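Local coordinates for acetolactate synthase isozyme 1 large subunit (Escherichia coli, PDB 6LPI), which belongs to the thiamine diphosphate enzyme family as a large subunit and holds thiamine diphosphate, a magnesium ion and flavin-adenine dinucleotide, at residues Arg228-Leu238 with Ala332-Arg343; Ile55-Ile66 with Asn450-Asn460. All coordinates share one frame; numbering follows the deposited sequence.

Interaction 1 of 2, residues Arg228-Leu238 with Ala332-Arg343; sequences RVRELAEKAQL and AQLIPLVEAQPR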
loop_
_atom_site.group_PDB
_atom_site.type_symbol
_atom_site.label_atom_id
_atom_site.label_comp_id
_atom_site.label_asym_id
_atom_site.label_seq_id
_atom_site.Cartn_x
_atom_site.Cartn_y
_atom_site.Cartn_z
ATOM N N ARG B 228 -13.738 9.570 -13.705
ATOM C CA ARG B 228 -13.367 10.958 -13.945
ATOM C C ARG B 228 -11.914 11.082 -14.380
ATOM O O ARG B 228 -11.577 12.007 -15.125
ATOM C CB ARG B 228 -13.625 11.804 -12.699
ATOM C CG ARG B 228 -15.085 11.898 -12.322
ATOM C CD ARG B 228 -15.286 12.875 -11.199
ATOM N NE ARG B 228 -16.426 13.742 -11.430
ATOM C CZ ARG B 228 -17.613 13.511 -10.897
ATOM N NH1 ARG B 228 -17.762 12.452 -10.123
ATOM N NH2 ARG B 228 -18.637 14.327 -11.129
ATOM N N VAL B 229 -11.053 10.147 -13.979
ATOM C CA VAL B 229 -9.675 10.194 -14.453
ATOM C C VAL B 229 -9.627 9.904 -15.944
ATOM O O VAL B 229 -8.950 10.607 -16.701
ATOM C CB VAL B 229 -8.805 9.197 -13.669
ATOM C CG1 VAL B 229 -7.602 8.762 -14.499
ATOM C CG2 VAL B 229 -8.360 9.791 -12.362
ATOM N N ARG B 230 -10.387 8.901 -16.394
ATOM C CA ARG B 230 -10.509 8.633 -17.824
ATOM C C ARG B 230 -11.101 9.830 -18.558
ATOM O O ARG B 230 -10.569 10.267 -19.585
ATOM C CB ARG B 230 -11.378 7.385 -18.040
ATOM C CG ARG B 230 -11.316 6.807 -19.447
ATOM C CD ARG B 230 -12.354 5.706 -19.676
ATOM N NE ARG B 230 -12.199 5.059 -20.986
ATOM C CZ ARG B 230 -11.702 3.840 -21.189
ATOM N NH1 ARG B 230 -11.306 3.094 -20.160
ATOM N NH2 ARG B 230 -11.605 3.371 -22.428
ATOM N N GLU B 231 -12.172 10.404 -18.009
ATOM C CA GLU B 231 -12.819 11.545 -18.642
ATOM C C GLU B 231 -11.832 12.678 -18.831
ATOM O O GLU B 231 -11.730 13.248 -19.919
ATOM C CB GLU B 231 -14.016 11.993 -17.807
ATOM C CG GLU B 231 -14.827 13.110 -18.417
ATOM C CD GLU B 231 -16.030 13.472 -17.561
ATOM O OE1 GLU B 231 -16.098 13.026 -16.396
ATOM O OE2 GLU B 231 -16.933 14.174 -18.060
ATOM N N LEU B 232 -11.040 12.969 -17.797
ATOM C CA LEU B 232 -10.045 14.032 -17.900
ATOM C C LEU B 232 -8.978 13.694 -18.920
ATOM O O LEU B 232 -8.669 14.509 -19.802
ATOM C CB LEU B 232 -9.397 14.275 -16.549
ATOM C CG LEU B 232 -8.172 15.170 -16.693
ATOM C CD1 LEU B 232 -8.544 16.657 -16.802
ATOM C CD2 LEU B 232 -7.221 14.919 -15.543
ATOM N N ALA B 233 -8.422 12.487 -18.833
ATOM C CA ALA B 233 -7.343 12.112 -19.736
ATOM C C ALA B 233 -7.776 12.247 -21.186
ATOM O O ALA B 233 -7.021 12.755 -22.025
ATOM C CB ALA B 233 -6.874 10.690 -19.439
ATOM N N GLU B 234 -9.007 11.838 -21.491
ATOM C CA GLU B 234 -9.450 11.854 -22.872
ATOM C C GLU B 234 -9.894 13.229 -23.327
ATOM O O GLU B 234 -9.620 13.612 -24.471
ATOM C CB GLU B 234 -10.585 10.854 -23.051
ATOM C CG GLU B 234 -10.085 9.426 -22.972
ATOM C CD GLU B 234 -11.197 8.440 -22.892
ATOM O OE1 GLU B 234 -10.916 7.231 -22.832
ATOM O OE2 GLU B 234 -12.363 8.876 -22.830
ATOM N N LYS B 235 -10.530 14.000 -22.444
ATOM C CA LYS B 235 -10.981 15.340 -22.813
ATOM C C LYS B 235 -9.804 16.214 -23.209
ATOM O O LYS B 235 -9.729 16.697 -24.342
ATOM C CB LYS B 235 -11.753 15.959 -21.652
ATOM C CG LYS B 235 -12.202 17.403 -21.808
ATOM C CD LYS B 235 -13.520 17.561 -21.099
ATOM C CE LYS B 235 -13.729 18.957 -20.589
ATOM N NZ LYS B 235 -14.473 19.878 -21.476
ATOM N N ALA B 236 -8.868 16.423 -22.281
ATOM C CA ALA B 236 -7.691 17.237 -22.540
ATOM C C ALA B 236 -6.663 16.513 -23.393
ATOM O O ALA B 236 -5.655 17.124 -23.774
ATOM C CB ALA B 236 -7.055 17.691 -21.224
ATOM N N GLN B 237 -6.908 15.243 -23.703
ATOM C CA GLN B 237 -6.010 14.407 -24.495
ATOM C C GLN B 237 -4.586 14.408 -23.929
ATOM O O GLN B 237 -3.597 14.698 -24.611
ATOM C CB GLN B 237 -6.046 14.865 -25.955
ATOM C CG GLN B 237 -7.323 14.467 -26.594
ATOM C CD GLN B 237 -7.241 13.063 -27.128
ATOM O OE1 GLN B 237 -6.379 12.735 -27.947
ATOM N NE2 GLN B 237 -8.100 12.197 -26.605
ATOM N N LEU B 238 -4.500 14.007 -22.703
ATOM C CA LEU B 238 -3.254 14.009 -21.955
ATOM C C LEU B 238 -2.552 12.674 -22.123
ATOM O O LEU B 238 -3.178 11.626 -21.927
ATOM C CB LEU B 238 -3.536 14.238 -20.486
ATOM C CG LEU B 238 -4.330 15.518 -20.251
ATOM C CD1 LEU B 238 -4.524 15.732 -18.765
ATOM C CD2 LEU B 238 -3.663 16.713 -20.922
ATOM N N ALA B 332 -14.112 16.383 -10.329
ATOM C CA ALA B 332 -15.470 16.868 -10.517
ATOM C C ALA B 332 -15.479 18.380 -10.662
ATOM O O ALA B 332 -16.096 18.925 -11.579
ATOM C CB ALA B 332 -16.363 16.414 -9.366
ATOM N N GLN B 333 -14.740 19.081 -9.816
ATOM C CA GLN B 333 -14.817 20.525 -9.965
ATOM C C GLN B 333 -13.895 21.052 -11.067
ATOM O O GLN B 333 -13.958 22.242 -11.391
ATOM C CB GLN B 333 -14.513 21.161 -8.611
ATOM C CG GLN B 333 -15.764 21.545 -7.817
ATOM C CD GLN B 333 -15.416 22.229 -6.504
ATOM O OE1 GLN B 333 -14.842 23.313 -6.470
ATOM N NE2 GLN B 333 -15.777 21.574 -5.397
ATOM N N LEU B 334 -13.073 20.201 -11.679
ATOM C CA LEU B 334 -12.059 20.644 -12.630
ATOM C C LEU B 334 -12.351 20.297 -14.077
ATOM O O LEU B 334 -12.089 21.120 -14.958
ATOM C CB LEU B 334 -10.692 20.046 -12.272
ATOM C CG LEU B 334 -9.549 20.382 -13.247
ATOM C CD1 LEU B 334 -9.143 21.855 -13.167
ATOM C CD2 LEU B 334 -8.326 19.490 -13.029
ATOM N N ILE B 335 -12.900 19.113 -14.354
ATOM C CA ILE B 335 -13.099 18.706 -15.747
ATOM C C ILE B 335 -13.927 19.707 -16.538
ATOM O O ILE B 335 -13.536 20.034 -17.667
ATOM C CB ILE B 335 -13.656 17.278 -15.807
ATOM C CG1 ILE B 335 -12.582 16.288 -15.371
ATOM C CG2 ILE B 335 -14.048 16.948 -17.209
ATOM C CD1 ILE B 335 -13.116 14.947 -14.989
ATOM N N PRO B 336 -15.035 20.262 -16.026
ATOM C CA PRO B 336 -15.796 21.237 -16.832
ATOM C C PRO B 336 -15.043 22.529 -17.122
ATOM O O PRO B 336 -15.509 23.324 -17.942
ATOM C CB PRO B 336 -17.047 21.506 -15.981
ATOM C CG PRO B 336 -16.678 21.103 -14.619
ATOM C CD PRO B 336 -15.749 19.945 -14.778
ATOM N N LEU B 337 -13.937 22.793 -16.444
ATOM C CA LEU B 337 -13.140 23.981 -16.696
ATOM C C LEU B 337 -11.934 23.710 -17.583
ATOM O O LEU B 337 -11.224 24.656 -17.942
ATOM C CB LEU B 337 -12.701 24.611 -15.372
ATOM C CG LEU B 337 -13.882 25.305 -14.685
ATOM C CD1 LEU B 337 -14.559 24.435 -13.618
ATOM C CD2 LEU B 337 -13.439 26.612 -14.109
ATOM N N VAL B 338 -11.682 22.451 -17.929
ATOM C CA VAL B 338 -10.539 22.070 -18.754
ATOM C C VAL B 338 -10.994 22.051 -20.206
ATOM O O VAL B 338 -11.937 21.338 -20.549
ATOM C CB VAL B 338 -9.994 20.694 -18.353
ATOM C CG1 VAL B 338 -9.035 20.174 -19.432
ATOM C CG2 VAL B 338 -9.383 20.709 -16.953
ATOM N N GLU B 339 -10.341 22.830 -21.063
ATOM C CA GLU B 339 -10.706 22.794 -22.474
ATOM C C GLU B 339 -10.307 21.462 -23.112
ATOM O O GLU B 339 -9.452 20.726 -22.613
ATOM C CB GLU B 339 -10.060 23.951 -23.230
ATOM C CG GLU B 339 -10.523 25.323 -22.768
ATOM C CD GLU B 339 -9.416 26.366 -22.815
ATOM O OE1 GLU B 339 -8.293 26.031 -23.251
ATOM O OE2 GLU B 339 -9.672 27.524 -22.416
ATOM N N ALA B 340 -10.986 21.141 -24.214
ATOM C CA ALA B 340 -10.769 19.915 -24.987
ATOM C C ALA B 340 -9.939 20.220 -26.234
ATOM O O ALA B 340 -10.480 20.658 -27.252
ATOM C CB ALA B 340 -12.108 19.283 -25.349
ATOM N N GLN B 341 -8.612 20.019 -26.149
ATOM C CA GLN B 341 -7.555 20.280 -27.129
ATOM C C GLN B 341 -7.057 18.997 -27.792
ATOM O O GLN B 341 -6.818 17.992 -27.109
ATOM C CB GLN B 341 -6.358 20.973 -26.482
ATOM C CG GLN B 341 -6.693 22.058 -25.495
ATOM C CD GLN B 341 -5.455 22.811 -25.042
ATOM O OE1 GLN B 341 -4.494 22.956 -25.800
ATOM N NE2 GLN B 341 -5.468 23.290 -23.801
ATOM N N PRO B 342 -6.862 19.009 -29.098
ATOM C CA PRO B 342 -6.349 17.817 -29.778
ATOM C C PRO B 342 -4.895 17.489 -29.401
ATOM O O PRO B 342 -4.461 16.345 -29.544
ATOM C CB PRO B 342 -6.433 18.201 -31.257
ATOM C CG PRO B 342 -7.552 19.183 -31.321
ATOM C CD PRO B 342 -7.491 19.957 -30.035
ATOM N N ARG B 343 -4.156 18.501 -28.952
ATOM C CA ARG B 343 -2.723 18.402 -28.655
ATOM C C ARG B 343 -1.986 17.622 -29.740
ATOM O O ARG B 343 -1.211 16.703 -29.444
ATOM C CB ARG B 343 -2.318 17.864 -27.279
ATOM C CG ARG B 343 -3.358 18.098 -26.199
ATOM C CD ARG B 343 -2.844 19.086 -25.171
ATOM N NE ARG B 343 -3.786 19.283 -24.072
ATOM C CZ ARG B 343 -3.661 20.234 -23.152
ATOM N NH1 ARG B 343 -2.638 21.067 -23.213
ATOM N NH2 ARG B 343 -4.559 20.360 -22.183
#

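Interaction 2 of 2, residues Ile55-Ile66 with Asn450-Asn460; sequences ILARHEQGAGFI and NIQEMATASEN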
loop_
_atom_site.group_PDB
_atom_site.type_symbol
_atom_site.label_atom_id
_atom_site.label_comp_id
_atom_site.label_asym_id
_atom_site.label_seq_id
_atom_site.Cartn_x
_atom_site.Cartn_y
_atom_site.Cartn_z
ATOM N N ILE B 55 -11.374 -17.729 8.472
ATOM C CA ILE B 55 -10.379 -18.506 7.734
ATOM C C ILE B 55 -9.081 -18.627 8.534
ATOM O O ILE B 55 -8.482 -17.621 8.958
ATOM C CB ILE B 55 -10.155 -17.922 6.330
ATOM C CG1 ILE B 55 -11.354 -18.273 5.436
ATOM C CG2 ILE B 55 -8.882 -18.452 5.720
ATOM C CD1 ILE B 55 -12.554 -17.406 5.571
ATOM N N LEU B 56 -8.667 -19.878 8.748
ATOM C CA LEU B 56 -7.479 -20.233 9.517
ATOM C C LEU B 56 -6.263 -20.217 8.597
ATOM O O LEU B 56 -6.102 -21.092 7.736
ATOM C CB LEU B 56 -7.646 -21.596 10.178
ATOM C CG LEU B 56 -6.543 -22.106 11.095
ATOM C CD1 LEU B 56 -6.193 -21.045 12.139
ATOM C CD2 LEU B 56 -6.966 -23.393 11.762
ATOM N N ALA B 57 -5.447 -19.182 8.732
ATOM C CA ALA B 57 -4.181 -19.135 8.037
ATOM C C ALA B 57 -3.222 -20.157 8.642
ATOM O O ALA B 57 -3.493 -20.809 9.660
ATOM C CB ALA B 57 -3.578 -17.732 8.132
ATOM N N ARG B 58 -2.083 -20.310 7.991
ATOM C CA ARG B 58 -1.032 -21.154 8.521
ATOM C C ARG B 58 0.122 -20.352 9.090
ATOM O O ARG B 58 1.038 -20.931 9.671
ATOM C CB ARG B 58 -0.532 -22.108 7.436
ATOM C CG ARG B 58 -1.145 -23.479 7.542
ATOM C CD ARG B 58 -2.476 -23.543 6.857
ATOM N NE ARG B 58 -2.978 -24.897 6.943
ATOM C CZ ARG B 58 -4.265 -25.207 6.900
ATOM N NH1 ARG B 58 -5.178 -24.247 6.766
ATOM N NH2 ARG B 58 -4.628 -26.479 6.981
ATOM N N HIS B 59 0.086 -19.037 8.966
ATOM C CA HIS B 59 1.144 -18.206 9.512
ATOM C C HIS B 59 0.536 -16.821 9.585
ATOM O O HIS B 59 -0.188 -16.417 8.666
ATOM C CB HIS B 59 2.392 -18.203 8.601
ATOM C CG HIS B 59 3.568 -17.460 9.159
ATOM N ND1 HIS B 59 3.609 -16.085 9.272
ATOM C CD2 HIS B 59 4.769 -17.906 9.602
ATOM C CE1 HIS B 59 4.766 -15.719 9.796
ATOM N NE2 HIS B 59 5.490 -16.805 10.004
ATOM N N GLU B 60 0.787 -16.108 10.690
ATOM C CA GLU B 60 0.028 -14.883 10.886
ATOM C C GLU B 60 0.380 -13.859 9.814
ATOM O O GLU B 60 -0.482 -13.066 9.418
ATOM C CB GLU B 60 0.239 -14.331 12.298
ATOM C CG GLU B 60 -0.365 -15.210 13.418
ATOM C CD GLU B 60 0.609 -16.268 13.943
ATOM O OE1 GLU B 60 1.631 -16.520 13.253
ATOM O OE2 GLU B 60 0.368 -16.834 15.039
ATOM N N GLN B 61 1.598 -13.926 9.257
ATOM C CA GLN B 61 1.896 -13.098 8.094
ATOM C C GLN B 61 0.921 -13.409 6.963
ATOM O O GLN B 61 0.388 -12.498 6.307
ATOM C CB GLN B 61 3.317 -13.345 7.613
ATOM C CG GLN B 61 3.836 -12.187 6.802
ATOM C CD GLN B 61 5.064 -12.508 6.004
ATOM O OE1 GLN B 61 4.984 -12.710 4.787
ATOM N NE2 GLN B 61 6.210 -12.565 6.675
ATOM N N GLY B 62 0.636 -14.703 6.765
ATOM C CA GLY B 62 -0.370 -15.102 5.801
ATOM C C GLY B 62 -1.752 -14.559 6.116
ATOM O O GLY B 62 -2.441 -14.066 5.221
ATOM N N ALA B 63 -2.180 -14.646 7.385
ATOM C CA ALA B 63 -3.472 -14.071 7.776
ATOM C C ALA B 63 -3.555 -12.606 7.390
ATOM O O ALA B 63 -4.559 -12.150 6.820
ATOM C CB ALA B 63 -3.697 -14.206 9.282
ATOM N N GLY B 64 -2.488 -11.856 7.677
ATOM C CA GLY B 64 -2.483 -10.444 7.359
ATOM C C GLY B 64 -2.518 -10.178 5.867
ATOM O O GLY B 64 -3.256 -9.306 5.405
ATOM N N PHE B 65 -1.749 -10.938 5.085
ATOM C CA PHE B 65 -1.762 -10.675 3.649
ATOM C C PHE B 65 -3.077 -11.125 3.004
ATOM O O PHE B 65 -3.496 -10.536 2.001
ATOM C CB PHE B 65 -0.564 -11.337 2.978
ATOM C CG PHE B 65 0.706 -10.550 3.111
ATOM C CD1 PHE B 65 0.752 -9.209 2.736
ATOM C CD2 PHE B 65 1.859 -11.142 3.605
ATOM C CE1 PHE B 65 1.917 -8.478 2.844
ATOM C CE2 PHE B 65 3.042 -10.407 3.727
ATOM C CZ PHE B 65 3.064 -9.076 3.347
ATOM N N ILE B 66 -3.742 -12.144 3.556
ATOM C CA ILE B 66 -5.074 -12.516 3.073
ATOM C C ILE B 66 -6.071 -11.402 3.367
ATOM O O ILE B 66 -6.897 -11.025 2.514
ATOM C CB ILE B 66 -5.528 -13.846 3.695
ATOM C CG1 ILE B 66 -4.710 -15.011 3.157
ATOM C CG2 ILE B 66 -7.002 -14.104 3.405
ATOM C CD1 ILE B 66 -5.000 -16.263 3.929
ATOM N N ASN B 450 5.676 -17.665 1.949
ATOM C CA ASN B 450 4.363 -18.020 2.467
ATOM C C ASN B 450 3.822 -19.273 1.783
ATOM O O ASN B 450 2.647 -19.350 1.428
ATOM C CB ASN B 450 3.395 -16.843 2.349
ATOM C CG ASN B 450 3.593 -15.829 3.461
ATOM O OD1 ASN B 450 3.795 -16.197 4.618
ATOM N ND2 ASN B 450 3.512 -14.555 3.125
ATOM N N ILE B 451 4.712 -20.251 1.564
ATOM C CA ILE B 451 4.366 -21.514 0.911
ATOM C C ILE B 451 3.281 -22.242 1.693
ATOM O O ILE B 451 2.451 -22.959 1.115
ATOM C CB ILE B 451 5.629 -22.391 0.760
ATOM C CG1 ILE B 451 5.391 -23.521 -0.229
ATOM C CG2 ILE B 451 6.046 -22.997 2.095
ATOM C CD1 ILE B 451 4.993 -23.035 -1.595
ATOM N N GLN B 452 3.261 -22.067 3.014
ATOM C CA GLN B 452 2.309 -22.795 3.839
ATOM C C GLN B 452 0.880 -22.404 3.495
ATOM O O GLN B 452 -0.050 -23.200 3.679
ATOM C CB GLN B 452 2.623 -22.562 5.319
ATOM C CG GLN B 452 2.266 -21.181 5.840
ATOM C CD GLN B 452 3.239 -20.114 5.406
ATOM O OE1 GLN B 452 4.451 -20.347 5.303
ATOM N NE2 GLN B 452 2.702 -18.936 5.089
ATOM N N GLU B 453 0.682 -21.202 2.964
ATOM C CA GLU B 453 -0.680 -20.816 2.654
ATOM C C GLU B 453 -1.233 -21.595 1.480
ATOM O O GLU B 453 -2.444 -21.521 1.231
ATOM C CB GLU B 453 -0.768 -19.316 2.414
ATOM C CG GLU B 453 -0.279 -18.486 3.636
ATOM C CD GLU B 453 -0.940 -18.886 4.947
ATOM O OE1 GLU B 453 -2.142 -19.210 4.930
ATOM O OE2 GLU B 453 -0.251 -18.925 5.989
ATOM N N MET B 454 -0.389 -22.367 0.781
ATOM C CA MET B 454 -0.915 -23.325 -0.184
ATOM C C MET B 454 -2.005 -24.175 0.439
ATOM O O MET B 454 -3.067 -24.371 -0.167
ATOM C CB MET B 454 0.201 -24.211 -0.729
ATOM C CG MET B 454 0.795 -23.677 -2.006
ATOM S SD MET B 454 2.026 -24.767 -2.745
ATOM C CE MET B 454 2.652 -23.715 -4.051
ATOM N N ALA B 455 -1.783 -24.639 1.673
ATOM C CA ALA B 455 -2.815 -25.403 2.371
ATOM C C ALA B 455 -4.103 -24.601 2.461
ATOM O O ALA B 455 -5.188 -25.089 2.098
ATOM C CB ALA B 455 -2.324 -25.802 3.764
ATOM N N THR B 456 -3.981 -23.338 2.893
ATOM C CA THR B 456 -5.125 -22.438 2.970
ATOM C C THR B 456 -5.865 -22.361 1.645
ATOM O O THR B 456 -7.103 -22.342 1.617
ATOM C CB THR B 456 -4.661 -21.050 3.423
ATOM O OG1 THR B 456 -3.920 -21.170 4.647
ATOM C CG2 THR B 456 -5.832 -20.124 3.627
ATOM N N ALA B 457 -5.130 -22.376 0.532
ATOM C CA ALA B 457 -5.793 -22.284 -0.767
ATOM C C ALA B 457 -6.607 -23.533 -1.062
ATOM O O ALA B 457 -7.750 -23.445 -1.530
ATOM C CB ALA B 457 -4.763 -22.045 -1.870
ATOM N N SER B 458 -6.049 -24.705 -0.785
ATOM C CA SER B 458 -6.747 -25.900 -1.228
ATOM C C SER B 458 -7.937 -26.207 -0.336
ATOM O O SER B 458 -9.001 -26.604 -0.832
ATOM C CB SER B 458 -5.778 -27.080 -1.285
ATOM O OG SER B 458 -5.372 -27.443 0.009
ATOM N N GLU B 459 -7.783 -25.990 0.973
ATOM C CA GLU B 459 -8.838 -26.328 1.923
ATOM C C GLU B 459 -10.084 -25.474 1.730
ATOM O O GLU B 459 -11.195 -25.950 1.978
ATOM C CB GLU B 459 -8.302 -26.205 3.338
ATOM C CG GLU B 459 -7.088 -27.081 3.547
ATOM C CD GLU B 459 -6.624 -27.123 4.991
ATOM O OE1 GLU B 459 -6.928 -26.172 5.760
ATOM O OE2 GLU B 459 -5.986 -28.140 5.375
ATOM N N ASN B 460 -9.935 -24.229 1.286
ATOM C CA ASN B 460 -11.085 -23.413 0.928
ATOM C C ASN B 460 -11.447 -23.528 -0.532
ATOM O O ASN B 460 -12.362 -22.829 -0.981
ATOM C CB ASN B 460 -10.858 -21.947 1.303
ATOM C CG ASN B 460 -10.869 -21.739 2.797
ATOM O OD1 ASN B 460 -9.848 -21.900 3.476
ATOM N ND2 ASN B 460 -12.052 -21.417 3.333
#

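Interaction 1 of 2, residues Arg228-Leu238 with Ala332-Arg343
Ala332, near the end of helix 327-334, lays its methyl over one face of the Arg228 guanidinium, Ala332 CB standing 3.4 Å from Arg228 NE; so small a side chain lets the flat group lie close to the helix. The contact joins helix 226-235 to the end of helix 327-334 and the 3-10 turn and loop after it, in the central domain, a Rossmann-like fold with a six-stranded parallel sheet. Ile335 points toward helix 226-235. Being branched at CB, it can serve two neighbours: its CG1 branch meets Leu232 CB at 3.9 Å, while CG2 packs beside the aliphatic chain of Lys235, 4.0 Å from Lys235 CD. Val338 follows with CG1 anti to its backbone N (chi1 166°), which sets Val338 CG1 3.6 Å from Ala236 CB and leaves Val338 CG2 to Leu232 CD1, the two side chains crossing at about a right angle. At Ala340 the two backbones run close, and a CA-H...O contact joins Ala340 CA to Lys235 O at 3.4 Å. Gln341 lies with NE2 above a face of the Arg343 guanidinium and donates from it to Asn209 O. Arg343 reaches the Schellman motif that ends helix 226-235, where Gln237 has positive phi and Leu238 N returns to Ala233 O. Arg343 NH2 is held by Ile208 O, and Arg343 NE donates in plane to Ala236 O at 2.9 Å and a nearly straight 163°.

Interaction 2 of 2, residues Ile55-Ile66 with Asn450-Asn460
Glu453 OE2 is gripped by two donors: Arg58 N, 3.0 Å away on its syn lone pair, and Gln452 NE2, which meets it on the anti side at 3.1 Å. The other carboxylate oxygen, Glu453 OE1, accepts from Thr456 OG1 at 2.7 Å, so both oxygens are tied and the group's rotation is fixed. A bend at chi2 (-52°) folds the glutamate chain back toward the start of helix 60-74, whose N-terminal end would probably favour a negative charge. Gly62 has no side chain to stand in the way, and Glu453 OE2 comes to 3.8 Å from Gly62 CA. Here the N-terminal thiamine diphosphate-binding domain meets the C-terminal one, both of them parallel-sheet folds, with helices 60-66 and 453-459 crossing at -52°. His59 N-caps the first of these helices through ND1, which accepts from Gln61 N. Farther along, Asn450 ND2 donates to Gln61 OE1 at 2.9 Å from above the carbonyl plane, the two amides being turned 79° apart; the same ND2 also serves Gly420 O. Arg58 carries its long chain the other way, past Thr456, with Ala455 CB over one guanidinium face and Glu459 OE1 at the edge in a salt bridge in which the place of Arg58 NH2 is less sure. Thr456 uses both branches: OG1 bonds Glu453, and CG2 meets Ile66 CD1 tip to tip at 4.0 Å.

Overall arrangement
Interaction 1 lies within the loop of chain that interaction 2 closes, yet the two are far apart in space: their centres are 44 Å apart, their nearest atoms about 25 Å, and they sit on opposite sides of the chain's centre. Each is nearer to a cofactor than to the other. Segment 55-66 carries Glu60, a residue of a thiamine diphosphate pocket, whose OE1 is hydrogen-bonded to Asn90 ND2, and the Gln61 side chain is about 7 Å from a bound thiamine diphosphate. Interaction 1 stays within the central region, with the Arg228 side chain about 11 Å from a bound flavin-adenine dinucleotide. The Phe65 side chain of interaction 2 is about 12 Å from a bound flavin-adenine dinucleotide.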